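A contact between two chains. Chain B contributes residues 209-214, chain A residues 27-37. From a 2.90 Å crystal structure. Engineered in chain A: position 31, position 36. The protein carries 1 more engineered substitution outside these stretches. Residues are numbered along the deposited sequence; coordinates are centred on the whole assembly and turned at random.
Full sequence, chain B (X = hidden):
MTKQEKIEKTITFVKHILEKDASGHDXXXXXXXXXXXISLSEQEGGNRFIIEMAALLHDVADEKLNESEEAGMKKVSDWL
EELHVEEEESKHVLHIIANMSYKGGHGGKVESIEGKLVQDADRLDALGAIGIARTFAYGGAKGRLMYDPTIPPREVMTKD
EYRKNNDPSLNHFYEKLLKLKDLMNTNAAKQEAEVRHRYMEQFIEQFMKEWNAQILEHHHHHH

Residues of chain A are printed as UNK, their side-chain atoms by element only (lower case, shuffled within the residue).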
# COMPACT_ATOMS: atom_id res chain seq x y z
N LYS B 209 -10.01 -10.51 4.25
CA LYS B 209 -9.93 -11.91 4.58
C LYS B 209 -8.64 -12.15 5.36
O LYS B 209 -8.62 -12.92 6.31
CB LYS B 209 -9.96 -12.76 3.31
CG LYS B 209 -8.84 -12.46 2.33
CD LYS B 209 -8.61 -13.59 1.33
CE LYS B 209 -9.78 -13.78 0.36
NZ LYS B 209 -9.46 -14.82 -0.66
N GLU B 210 -7.56 -11.49 4.96
CA GLU B 210 -6.30 -11.65 5.65
C GLU B 210 -6.40 -11.07 7.05
O GLU B 210 -5.89 -11.65 8.01
CB GLU B 210 -5.16 -10.97 4.88
CG GLU B 210 -4.63 -11.80 3.72
CD GLU B 210 -3.86 -10.98 2.69
OE1 GLU B 210 -2.96 -10.22 3.10
OE2 GLU B 210 -4.16 -11.11 1.48
N TRP B 211 -7.09 -9.94 7.17
CA TRP B 211 -7.25 -9.28 8.47
C TRP B 211 -7.87 -10.22 9.49
O TRP B 211 -7.64 -10.09 10.70
CB TRP B 211 -8.12 -8.04 8.31
CG TRP B 211 -8.28 -7.28 9.57
CD1 TRP B 211 -9.31 -7.37 10.45
CD2 TRP B 211 -7.38 -6.30 10.11
NE1 TRP B 211 -9.11 -6.51 11.51
CE2 TRP B 211 -7.93 -5.85 11.32
CE3 TRP B 211 -6.15 -5.78 9.68
CZ2 TRP B 211 -7.30 -4.89 12.10
CZ3 TRP B 211 -5.53 -4.82 10.46
CH2 TRP B 211 -6.10 -4.38 11.67
N ASN B 212 -8.67 -11.16 9.00
CA ASN B 212 -9.34 -12.15 9.84
C ASN B 212 -8.75 -13.53 9.59
O ASN B 212 -9.41 -14.55 9.82
CB ASN B 212 -10.83 -12.17 9.51
CG ASN B 212 -11.39 -10.80 9.32
OD1 ASN B 212 -11.30 -9.96 10.22
ND2 ASN B 212 -11.98 -10.54 8.15
N ALA B 213 -7.52 -13.56 9.10
CA ALA B 213 -6.86 -14.82 8.83
C ALA B 213 -7.81 -15.80 8.15
O ALA B 213 -8.30 -16.73 8.79
CB ALA B 213 -6.36 -15.43 10.14
N GLN B 214 -8.09 -15.59 6.87
CA GLN B 214 -8.97 -16.49 6.14
C GLN B 214 -8.11 -17.51 5.42
O GLN B 214 -7.99 -18.66 5.91
CB GLN B 214 -9.83 -15.70 5.14
CG GLN B 214 -11.34 -16.03 5.18
CD GLN B 214 -12.20 -14.94 5.83
OE1 GLN B 214 -12.40 -13.88 5.20
NE2 GLN B 214 -12.66 -15.14 6.98
N UNK A 27 -1.79 -5.82 18.88
CA UNK A 27 -2.61 -6.98 19.15
C UNK A 27 -3.19 -7.55 17.88
O UNK A 27 -3.13 -8.76 17.65
c UNK A 27 -5.05 -8.94 20.34
c UNK A 27 -6.29 -9.43 19.85
n UNK A 27 -6.92 -8.40 19.20
c UNK A 27 -6.12 -7.29 19.26
c UNK A 27 -6.70 -10.75 20.05
c UNK A 27 -5.86 -11.58 20.75
c UNK A 27 -3.76 -6.64 20.12
c UNK A 27 -4.62 -11.12 21.24
c UNK A 27 -4.96 -7.56 19.95
c UNK A 27 -4.21 -9.81 21.04
N UNK A 28 -3.75 -6.69 17.03
CA UNK A 28 -4.35 -7.18 15.80
C UNK A 28 -3.38 -8.05 15.01
O UNK A 28 -3.80 -8.88 14.22
c UNK A 28 -7.89 -3.71 17.11
c UNK A 28 -5.60 -4.43 16.85
c UNK A 28 -5.93 -5.17 15.70
c UNK A 28 -7.26 -5.15 15.27
c UNK A 28 -6.57 -3.71 17.56
c UNK A 28 -8.24 -4.43 15.97
c UNK A 28 -4.87 -5.99 14.96
o UNK A 28 -8.85 -3.01 17.79
N UNK A 29 -2.08 -7.88 15.24
CA UNK A 29 -1.07 -8.69 14.58
C UNK A 29 -0.97 -10.04 15.28
O UNK A 29 -0.92 -11.08 14.65
c UNK A 29 2.48 -9.18 15.45
n UNK A 29 3.27 -10.18 14.93
c UNK A 29 1.45 -8.99 14.58
n UNK A 29 1.66 -9.89 13.56
c UNK A 29 0.30 -8.02 14.61
c UNK A 29 2.76 -10.59 13.79
N UNK A 30 -0.89 -9.98 16.61
CA UNK A 30 -0.78 -11.16 17.45
C UNK A 30 -1.93 -12.11 17.10
O UNK A 30 -1.73 -13.30 16.85
c UNK A 30 -0.57 -12.12 19.76
c UNK A 30 1.40 -9.99 19.54
c UNK A 30 -0.05 -9.68 19.39
c UNK A 30 -0.92 -10.86 18.97
N UNK A 31 -3.15 -11.57 17.12
CA UNK A 31 -4.33 -12.37 16.84
C UNK A 31 -4.29 -12.99 15.44
O UNK A 31 -4.39 -14.20 15.28
n UNK A 31 -9.41 -8.76 15.02
n UNK A 31 -8.27 -10.49 16.05
n UNK A 31 -10.46 -10.04 16.61
c UNK A 31 -9.38 -9.76 15.89
c UNK A 31 -6.87 -12.39 16.83
c UNK A 31 -8.16 -11.60 16.99
c UNK A 31 -5.62 -11.55 17.01
N UNK A 32 -4.13 -12.14 14.44
CA UNK A 32 -4.06 -12.59 13.06
C UNK A 32 -3.15 -13.82 12.92
O UNK A 32 -3.44 -14.71 12.13
c UNK A 32 -3.62 -10.27 10.08
c UNK A 32 -2.52 -8.38 11.24
c UNK A 32 -4.34 -11.25 10.97
c UNK A 32 -3.54 -11.47 12.19
n UNK A 32 -2.60 -7.14 11.71
n UNK A 32 -1.38 -9.05 11.34
n UNK A 32 -3.57 -8.93 10.65
N UNK A 33 -2.06 -13.84 13.68
CA UNK A 33 -1.13 -14.97 13.64
C UNK A 33 -1.75 -16.15 14.40
O UNK A 33 -1.74 -17.28 13.92
c UNK A 33 0.88 -13.44 13.58
c UNK A 33 1.18 -15.81 14.28
c UNK A 33 0.24 -14.61 14.31
N UNK A 34 -2.28 -15.86 15.59
CA UNK A 34 -2.92 -16.86 16.45
C UNK A 34 -4.08 -17.56 15.72
O UNK A 34 -4.07 -18.78 15.55
c UNK A 34 -5.10 -18.93 19.47
n UNK A 34 -4.12 -18.42 18.74
c UNK A 34 -4.36 -17.08 18.54
c UNK A 34 -3.43 -16.20 17.75
c UNK A 34 -5.53 -16.80 19.17
n UNK A 34 -5.97 -17.97 19.74
N UNK A 35 -5.08 -16.79 15.29
CA UNK A 35 -6.19 -17.39 14.58
C UNK A 35 -5.66 -18.20 13.40
O UNK A 35 -6.23 -19.21 13.01
c UNK A 35 -10.05 -15.04 14.23
c UNK A 35 -7.75 -15.48 15.20
c UNK A 35 -8.71 -14.44 14.65
c UNK A 35 -7.16 -16.31 14.09
n UNK A 35 -11.04 -15.00 15.35
N UNK A 36 -4.54 -17.75 12.85
CA UNK A 36 -3.92 -18.40 11.71
C UNK A 36 -3.20 -19.70 12.11
O UNK A 36 -3.17 -20.67 11.34
c UNK A 36 -2.93 -17.42 11.06
c UNK A 36 -2.46 -17.79 9.67
c UNK A 36 -1.66 -14.90 9.81
se UNK A 36 -2.26 -16.24 8.52
N UNK A 37 -2.64 -19.72 13.32
CA UNK A 37 -1.94 -20.90 13.83
C UNK A 37 -2.98 -21.97 14.10
O UNK A 37 -2.68 -23.17 14.03
c UNK A 37 -1.19 -20.56 15.10

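Position 27 carries one carbon followed by fused five- and six-membered rings holding eight carbons and a nitrogen; this is tryptophan, A:Trp27, and its buried indole does not reach the chain B stretch. Position 28 has one carbon and then a six-carbon ring bearing an oxygen, which makes it tyrosine. Its CA-to-CB bond points toward chain B, and A:Tyr28 CD2 lies 3.2 Å from B:Trp211 CZ2. The two rings meet rim to rim, centroids 5.6 Å apart and planes at 40°, so neither covers the other; a flat aromatic can pack closely beside the indole without lying over it.

Position 29, one carbon and a five-membered ring of three carbons and two nitrogens, is histidine; the CA-to-CB bond of A:His29 points away from the chain B stretch, and its ND1 is hydrogen-bonded elsewhere in the structure. Position 30 has four carbons, forked at the first with one arm two carbons long: isoleucine, A:Ile30, an apolar side chain suited to its buried site.

Position 31 shows three carbons, a nitrogen, and a carbon carrying two more nitrogens: arginine, here an engineered residue. Its length brings A:Arg31 NH2 to 4.2 Å from B:Trp211 NE1, a contact without a hydrogen bond. Position 32 has the same composition and is also arginine. The aliphatic part of A:Arg32 packs against the end of the chain B helix, CG lying 3.4 Å from B:Glu210 O and 3.5 Å from B:Trp211 O, while NH1 comes within 3.9 Å of B:Trp211 CZ3. A long chain with a polar end can do both, and NH2 is hydrogen-bonded elsewhere.

Position 33, one carbon carrying two more, is valine; A:Val33 is buried, its CA-to-CB bond pointing away from that stretch. Position 34, one carbon and a five-membered ring with two nitrogens, is histidine, and A:His34 makes no contact with this stretch. Position 35 has four carbons in a row ending in nitrogen: lysine. Exposed, A:Lys35 offers its CB to B:Ala213 CB at 4.1 Å, while its charged end can remain in solvent.

Position 36, two carbons, selenium and a carbon, unbranched, is selenomethionine, an engineered residue; A:Met36 CB sits 4.1 Å from B:Ala213 CB. Position 37 has a single carbon: alanine, A:Ala37, buried and out of reach.

The contact works by packing, with no hydrogen bond across it. Chain B leaves its helix at B:Asn212, and B:Ala213 turns its methyl onto the chain A helix, CB 3.6 Å from A:Arg32 O. B:Trp211 starts away but swings its ring back to A:Tyr28 and A:Arg32. Together the stretches bury 386 Å².

Chain A 27-37: WYHIRRVHKMA
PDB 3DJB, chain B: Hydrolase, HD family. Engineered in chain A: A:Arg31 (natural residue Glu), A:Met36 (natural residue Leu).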